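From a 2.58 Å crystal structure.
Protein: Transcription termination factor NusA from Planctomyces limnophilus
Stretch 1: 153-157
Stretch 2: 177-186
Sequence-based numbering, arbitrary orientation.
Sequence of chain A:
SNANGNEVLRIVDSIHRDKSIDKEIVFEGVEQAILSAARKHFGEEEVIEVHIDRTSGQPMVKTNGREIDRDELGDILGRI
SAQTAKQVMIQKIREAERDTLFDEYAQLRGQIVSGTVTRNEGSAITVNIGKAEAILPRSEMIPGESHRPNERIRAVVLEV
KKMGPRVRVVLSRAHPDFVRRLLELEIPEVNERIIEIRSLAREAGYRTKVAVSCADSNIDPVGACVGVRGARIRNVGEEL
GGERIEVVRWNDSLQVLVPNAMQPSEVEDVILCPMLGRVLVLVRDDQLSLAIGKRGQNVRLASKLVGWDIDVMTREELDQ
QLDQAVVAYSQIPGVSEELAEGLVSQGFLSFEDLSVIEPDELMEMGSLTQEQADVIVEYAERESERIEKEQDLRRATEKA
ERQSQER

Stretch 1 153-157: IRAVV
Stretch 2 (177-186) DFVRRLLELE

How do the backbones meet? Strand 153-157, extended (phi/psi -150/149 at I153, -161/180 at A155, -78/118 at V157), crosses helix 177-186 at 117° between N-to-C directions, with axes 8.1 Å apart at closest. The helix keeps phi near -65° and psi near -40°, and R181 N donates to D177 O at 3.0 Å. The nearest CA atoms across the stretches are those of V156 and F178, 5.7 Å apart.

What packs against D177 and F178? V156 (m) points toward the helix, its CG1 4.1 Å from D177 O and 3.6 Å from F178 CA. F178 (chi1 t, chi2 29°) leaves sideways; its CD1 meets V156 CG1 at 3.8 Å, an apolar contact. The ring lies close against the strand backbone: A155 CA is over one face, 4.0 Å from F178 CE1, and R154 O approaches F178 CZ at 3.5 Å.

What does R181 contribute? Its CG sits 4.0 Å from V156 CG1, while its folded m, m, p chain salt-bridges E184 (m, t) nearly one turn on: R181 NE to E184 OE1 and R181 NH2 to E184 OE2, each 3.0 Å.

How does R154 reach the later turns? Its p, t, t chain (chi4 171°) extends until L182 CD2 (m, t) rests over one face of the flat guanidinium, whose N-H groups point outward in its plane, 3.5 Å from R154 NH2; L185 CD1 (m, t) lies 3.8 Å from R154 NH1. No hydrogen bond crosses between the stretches; these contacts are van der Waals packing.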

# COMPACT_ATOMS: atom_id res chain seq x y z
N ILE A 153 -2.82 20.26 -6.71
CA ILE A 153 -2.51 19.19 -5.78
C ILE A 153 -1.89 18.03 -6.54
O ILE A 153 -2.19 17.82 -7.72
CB ILE A 153 -3.78 18.73 -5.02
CG1 ILE A 153 -3.43 17.72 -3.92
CG2 ILE A 153 -4.81 18.15 -5.98
CD1 ILE A 153 -4.64 17.19 -3.18
N ARG A 154 -1.01 17.28 -5.89
CA ARG A 154 -0.44 16.09 -6.51
C ARG A 154 -0.32 14.94 -5.52
O ARG A 154 -0.16 15.14 -4.31
CB ARG A 154 0.93 16.41 -7.13
CG ARG A 154 1.97 16.94 -6.16
CD ARG A 154 3.28 17.20 -6.89
NE ARG A 154 4.32 17.71 -6.00
CZ ARG A 154 5.59 17.85 -6.35
NH1 ARG A 154 5.98 17.52 -7.57
NH2 ARG A 154 6.47 18.33 -5.48
N ALA A 155 -0.39 13.72 -6.04
CA ALA A 155 -0.31 12.51 -5.24
C ALA A 155 0.04 11.32 -6.12
O ALA A 155 0.21 11.47 -7.33
CB ALA A 155 -1.63 12.26 -4.51
N VAL A 156 0.15 10.14 -5.52
CA VAL A 156 0.46 8.93 -6.27
C VAL A 156 -0.80 8.11 -6.49
O VAL A 156 -1.71 8.12 -5.67
CB VAL A 156 1.52 8.06 -5.56
CG1 VAL A 156 2.85 8.79 -5.51
CG2 VAL A 156 1.06 7.67 -4.16
N VAL A 157 -0.86 7.42 -7.62
CA VAL A 157 -2.02 6.60 -7.93
C VAL A 157 -1.94 5.31 -7.13
O VAL A 157 -1.00 4.53 -7.29
CB VAL A 157 -2.11 6.27 -9.43
CG1 VAL A 157 -3.27 5.32 -9.69
CG2 VAL A 157 -2.26 7.54 -10.24
N ASP A 177 5.07 5.35 -1.21
CA ASP A 177 5.53 5.64 -2.56
C ASP A 177 5.54 7.14 -2.87
O ASP A 177 6.32 7.59 -3.71
CB ASP A 177 4.67 4.92 -3.59
CG ASP A 177 4.95 3.43 -3.64
OD1 ASP A 177 5.98 3.00 -3.09
OD2 ASP A 177 4.14 2.69 -4.24
N PHE A 178 4.69 7.90 -2.19
CA PHE A 178 4.64 9.35 -2.39
C PHE A 178 5.96 9.99 -1.97
O PHE A 178 6.49 10.86 -2.66
CB PHE A 178 3.48 9.97 -1.62
CG PHE A 178 3.21 11.40 -2.00
CD1 PHE A 178 3.48 11.86 -3.28
CD2 PHE A 178 2.68 12.29 -1.08
CE1 PHE A 178 3.24 13.17 -3.63
CE2 PHE A 178 2.43 13.61 -1.42
CZ PHE A 178 2.71 14.05 -2.70
N VAL A 179 6.48 9.56 -0.83
CA VAL A 179 7.76 10.06 -0.33
C VAL A 179 8.89 9.64 -1.26
O VAL A 179 9.78 10.43 -1.57
CB VAL A 179 8.05 9.54 1.09
CG1 VAL A 179 9.43 9.97 1.55
CG2 VAL A 179 6.99 10.03 2.06
N ARG A 180 8.85 8.39 -1.70
CA ARG A 180 9.86 7.83 -2.59
C ARG A 180 9.97 8.63 -3.88
O ARG A 180 11.06 8.91 -4.36
CB ARG A 180 9.56 6.36 -2.89
CG ARG A 180 10.59 5.67 -3.75
CD ARG A 180 10.19 4.24 -4.07
NE ARG A 180 10.30 3.36 -2.91
CZ ARG A 180 11.36 2.60 -2.65
NH1 ARG A 180 12.40 2.61 -3.47
NH2 ARG A 180 11.38 1.82 -1.57
N ARG A 181 8.82 9.00 -4.44
CA ARG A 181 8.79 9.78 -5.67
C ARG A 181 9.35 11.18 -5.45
O ARG A 181 10.16 11.66 -6.24
CB ARG A 181 7.36 9.88 -6.21
CG ARG A 181 6.73 8.56 -6.63
CD ARG A 181 7.35 8.00 -7.90
NE ARG A 181 8.48 7.12 -7.63
CZ ARG A 181 8.36 5.83 -7.34
NH1 ARG A 181 7.17 5.26 -7.29
NH2 ARG A 181 9.45 5.10 -7.11
N LEU A 182 8.89 11.83 -4.38
CA LEU A 182 9.31 13.20 -4.07
C LEU A 182 10.81 13.29 -3.83
O LEU A 182 11.44 14.28 -4.21
CB LEU A 182 8.55 13.72 -2.86
CG LEU A 182 7.07 14.02 -3.07
CD1 LEU A 182 6.39 14.36 -1.75
CD2 LEU A 182 6.90 15.16 -4.07
N LEU A 183 11.38 12.26 -3.22
CA LEU A 183 12.81 12.21 -2.99
C LEU A 183 13.57 12.08 -4.30
O LEU A 183 14.63 12.67 -4.48
CB LEU A 183 13.17 11.06 -2.05
CG LEU A 183 12.85 11.30 -0.57
CD1 LEU A 183 13.02 10.03 0.25
CD2 LEU A 183 13.73 12.41 -0.02
N GLU A 184 13.00 11.31 -5.23
CA GLU A 184 13.59 11.12 -6.54
C GLU A 184 13.62 12.44 -7.32
O GLU A 184 14.55 12.70 -8.08
CB GLU A 184 12.83 10.06 -7.34
CG GLU A 184 13.02 8.64 -6.81
CD GLU A 184 12.05 7.65 -7.43
OE1 GLU A 184 11.21 8.07 -8.26
OE2 GLU A 184 12.12 6.45 -7.09
N LEU A 185 12.60 13.26 -7.12
CA LEU A 185 12.52 14.55 -7.80
C LEU A 185 13.48 15.58 -7.20
O LEU A 185 14.15 16.31 -7.92
CB LEU A 185 11.09 15.10 -7.75
CG LEU A 185 10.04 14.41 -8.62
CD1 LEU A 185 8.68 15.06 -8.42
CD2 LEU A 185 10.45 14.44 -10.08
N GLU A 186 13.53 15.63 -5.87
CA GLU A 186 14.29 16.66 -5.18
C GLU A 186 15.79 16.38 -5.15
O GLU A 186 16.61 17.30 -5.26
CB GLU A 186 13.77 16.84 -3.75
CG GLU A 186 14.00 18.22 -3.18
CD GLU A 186 13.12 19.27 -3.82
OE1 GLU A 186 12.02 18.92 -4.30
OE2 GLU A 186 13.53 20.46 -3.86